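Local coordinates for UPF0098 protein CT_736 (Chlamydia trachomatis, PDB 3N08) that is of uncharacterised function but belongs to the phosphatidylethanolamine-binding protein family and so probably binds phospholipid head groups or other phosphate-bearing ligands, at residues Arg15-Pro18 / Lys19-Cys23; Pro51-Pro54 / Pro55-Glu59. All blocks are in the same frame, centred on the assembly; numbering follows the deposited sequence. Where two conformers were deposited one is given.

Interaction 1 of 2, residues Arg15-Pro18 / Lys19-Cys23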
# COMPACT_ATOMS: atom_id res chain seq x y z
N ARG B 15 4.53 -6.56 12.02
CA ARG B 15 5.43 -7.62 12.48
C ARG B 15 6.70 -7.02 13.09
O ARG B 15 6.94 -5.84 12.95
CB ARG B 15 5.79 -8.57 11.33
CG ARG B 15 4.56 -9.22 10.67
CD ARG B 15 3.59 -9.81 11.69
NE ARG B 15 4.25 -10.85 12.49
CZ ARG B 15 3.86 -11.26 13.69
NH1 ARG B 15 2.81 -10.73 14.28
NH2 ARG B 15 4.55 -12.22 14.32
N PRO B 16 7.48 -7.84 13.78
CA PRO B 16 8.68 -7.32 14.44
C PRO B 16 9.74 -6.85 13.46
O PRO B 16 10.07 -7.55 12.48
CB PRO B 16 9.19 -8.53 15.24
CG PRO B 16 7.97 -9.35 15.51
CD PRO B 16 7.16 -9.20 14.23
N ILE B 17 10.29 -5.67 13.73
CA ILE B 17 11.47 -5.16 13.03
C ILE B 17 12.68 -5.95 13.53
O ILE B 17 12.86 -6.10 14.74
CB ILE B 17 11.67 -3.68 13.37
CG1 ILE B 17 10.45 -2.88 12.90
CG2 ILE B 17 12.95 -3.16 12.77
CD1 ILE B 17 10.40 -1.43 13.44
N PRO B 18 13.52 -6.49 12.61
CA PRO B 18 14.69 -7.24 13.07
C PRO B 18 15.61 -6.45 13.99
O PRO B 18 15.77 -5.23 13.90
CB PRO B 18 15.40 -7.62 11.77
CG PRO B 18 14.26 -7.66 10.76
CD PRO B 18 13.35 -6.55 11.15
N LYS B 19 16.26 -7.21 14.87
CA LYS B 19 17.13 -6.67 15.89
C LYS B 19 18.21 -5.74 15.34
O LYS B 19 18.59 -4.76 15.97
CB LYS B 19 17.75 -7.84 16.64
CG LYS B 19 18.73 -7.41 17.72
CD LYS B 19 19.16 -8.60 18.57
CE LYS B 19 18.08 -8.96 19.57
NZ LYS B 19 18.55 -10.10 20.43
N LYS B 20 18.71 -6.06 14.15
CA LYS B 20 19.77 -5.31 13.49
C LYS B 20 19.47 -3.80 13.40
O LYS B 20 20.37 -2.96 13.38
CB LYS B 20 19.92 -5.90 12.08
CG LYS B 20 20.97 -5.31 11.18
CD LYS B 20 20.84 -5.97 9.80
CE LYS B 20 22.02 -5.68 8.89
NZ LYS B 20 23.19 -6.53 9.19
N TYR B 21 18.19 -3.44 13.30
CA TYR B 21 17.79 -2.04 13.08
C TYR B 21 17.45 -1.34 14.39
O TYR B 21 17.09 -0.15 14.39
CB TYR B 21 16.61 -1.98 12.11
CG TYR B 21 16.90 -2.80 10.88
CD1 TYR B 21 17.96 -2.50 10.03
CD2 TYR B 21 16.15 -3.93 10.59
CE1 TYR B 21 18.25 -3.30 8.92
CE2 TYR B 21 16.43 -4.73 9.51
CZ TYR B 21 17.47 -4.40 8.67
OH TYR B 21 17.75 -5.19 7.56
N SER B 22 17.60 -2.05 15.51
CA SER B 22 17.33 -1.52 16.83
C SER B 22 18.63 -1.20 17.57
O SER B 22 19.70 -1.52 17.11
CB SER B 22 16.53 -2.54 17.66
OG SER B 22 17.38 -3.56 18.16
N CYS B 23 18.50 -0.64 18.77
CA CYS B 23 19.66 -0.38 19.59
C CYS B 23 20.31 -1.68 20.06
O CYS B 23 21.43 -1.62 20.53
CB CYS B 23 19.24 0.43 20.80
SG CYS B 23 18.22 -0.50 21.96
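Pro18 and Tyr21 meet where the chain leaves a short edge strand and coils into a 3-10 turn, a compact case of a proline opening a turn that then folds an aromatic ring back on it. The ring lends its CD2-CE2 side: Pro18 CD lies at the ring edge in the ring plane, and Pro18 CB is 3.8 Å from Tyr21 CE2. Just before the proline, Ile17 CG2 comes within 3.9 Å of Tyr21 CB, also at the ring edge. With Tyr21 CG held beside its own backbone N (chi1 -50°), the ring is directed back toward Ile17 and Pro18, which it meets with its edge, and Lys20 CB sits over the centre of one face. The backbone fixes this fold-back. Tyr21 N donates to Pro18 O at 3.1 Å, almost straight (164°) though from above the carbonyl plane, and the next bond of the series runs from Ser22 N to Lys19 O at 2.9 Å. Lys19 O is gripped twice, because Ser22 OG also donates to it, in the carbonyl plane and on a lone pair, at 2.8 Å. Farther out, Tyr21 OH is hydrogen-bonded to Glu80, Lys19 NZ forms a salt bridge with Asp153, and Cys23 is joined to Cys102 by a disulfide. The turn directly follows the weakly bonded strand 15-16, outermost in its sheet within this chain and parallel to strand 140-150, where Arg15 and Ile17 share backbone bonds with Thr149.

Interaction 2 of 2, residues Pro51-Pro54 / Pro55-Glu59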
# COMPACT_ATOMS: atom_id res chain seq x y z
N PRO B 51 4.42 6.29 18.59
CA PRO B 51 3.36 6.83 19.44
C PRO B 51 3.28 6.09 20.77
O PRO B 51 2.41 6.39 21.60
CB PRO B 51 2.11 6.58 18.60
CG PRO B 51 2.44 5.29 17.86
CD PRO B 51 3.89 5.42 17.52
N ASP B 52 4.18 5.14 21.02
CA ASP B 52 4.16 4.30 22.22
C ASP B 52 5.31 4.67 23.16
O ASP B 52 5.63 3.96 24.11
CB ASP B 52 4.23 2.81 21.84
CG ASP B 52 2.99 2.34 21.12
OD1 ASP B 52 1.94 2.98 21.24
OD2 ASP B 52 3.05 1.31 20.42
N VAL B 53 5.97 5.79 22.89
CA VAL B 53 7.00 6.28 23.77
C VAL B 53 6.40 6.49 25.17
O VAL B 53 5.26 6.94 25.31
CB VAL B 53 7.63 7.57 23.19
CG1 VAL B 53 6.58 8.68 23.09
CG2 VAL B 53 8.82 8.01 24.04
N PRO B 54 7.16 6.16 26.24
CA PRO B 54 6.56 6.36 27.58
C PRO B 54 6.19 7.84 27.81
O PRO B 54 7.02 8.71 27.64
CB PRO B 54 7.65 5.90 28.54
CG PRO B 54 8.56 5.05 27.74
CD PRO B 54 8.46 5.48 26.31
N PRO B 55 4.95 8.12 28.22
CA PRO B 55 4.57 9.53 28.34
C PRO B 55 5.31 10.25 29.45
O PRO B 55 5.33 11.47 29.43
CB PRO B 55 3.05 9.47 28.60
CG PRO B 55 2.72 8.06 28.82
CD PRO B 55 3.80 7.21 28.29
N SER B 56 5.92 9.53 30.37
CA SER B 56 6.68 10.21 31.42
C SER B 56 7.98 10.80 30.86
O SER B 56 8.62 11.62 31.53
CB SER B 56 6.97 9.26 32.57
OG SER B 56 7.81 8.22 32.13
N VAL B 57 8.41 10.39 29.66
CA VAL B 57 9.57 11.00 29.01
C VAL B 57 9.20 11.93 27.85
O VAL B 57 10.04 12.70 27.37
CB VAL B 57 10.59 9.96 28.51
CG1 VAL B 57 10.84 8.89 29.58
CG2 VAL B 57 10.18 9.33 27.22
N ARG B 58 7.97 11.85 27.38
CA ARG B 58 7.51 12.67 26.26
C ARG B 58 6.00 12.87 26.44
O ARG B 58 5.22 11.99 26.13
CB ARG B 58 7.83 11.98 24.92
CG ARG B 58 7.47 12.78 23.68
CD ARG B 58 8.41 13.92 23.47
NE ARG B 58 7.89 14.80 22.44
CZ ARG B 58 8.41 15.99 22.16
NH1 ARG B 58 9.51 16.41 22.79
NH2 ARG B 58 7.86 16.74 21.21
N GLU B 59 5.62 14.04 26.93
CA GLU B 59 4.25 14.33 27.30
C GLU B 59 3.27 14.19 26.13
O GLU B 59 2.14 13.73 26.30
CB GLU B 59 4.20 15.74 27.89
CG GLU B 59 2.81 16.29 28.11
CD GLU B 59 2.85 17.61 28.86
OE1 GLU B 59 2.57 18.66 28.24
OE2 GLU B 59 3.17 17.59 30.06
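Val53 and Val57 are brought together by two different first torsions: a chi1 of 63° puts CG1 of Val53 between N and the carbonyl carbon and leaves CG2 anti to N, whereas in Val57 CG1 lies beside N (chi1 -45°), which leaves CG2 between N and the carbonyl carbon. Val53 CG2 and Val57 CG2 meet at 3.7 Å, joining the residue before the type I beta turn Pro54-Val57 to its last residue, in the loop that carries the Asp-Pro-Asp-x-Pro signature of the phosphatidylethanolamine-binding proteins. Pro55 occupies the second position of the turn, where a proline ring suits the required backbone bend (phi -67°) and offers no N-H that would need a partner. Arg58 begins its side chain on the same valine: its CB lies 4.0 Å from Val53 CG1, after which the chain bends and carries the guanidinium away to a salt bridge between NE and Asp60. Val53, buried just ahead of the turn, also packs on Trp63 of strand 63-71, and Pro54 rests on His108 of strand 108-117. Apolar packing therefore seats a largely exposed turn on the ends of two strands. One carbonyl serves as the hub of the turn. Pro54 O accepts Val57 N at 3.0 Å, with the donor above the carbonyl plane, and takes a weak second bond from Arg58 N. That same oxygen is also approached by a side chain: Val57 CG2 lies 3.2 Å from Pro54 O.

Interaction 1 and interaction 2 repeat one device: a proline carbonyl accepts the N-H three residues on as the chain turns after a strand. Their centres lie 20 Å apart and their nearest atoms about 10 Å, so they do not touch. The loop around residues 102-105 touches both: Cys102 forms the disulfide with Cys23 of residues 15-23, while Pro104 and Asp105, just beyond, pack on Pro54 of residues 51-59. The Asp-Pro-Asp-x-Pro loop and the His108-Arg109 pair match elements that line the ligand pocket in relatives, so residues 51-59 probably border that site. Asp52 forms a salt bridge with Arg109, and its N bonds to Asp50.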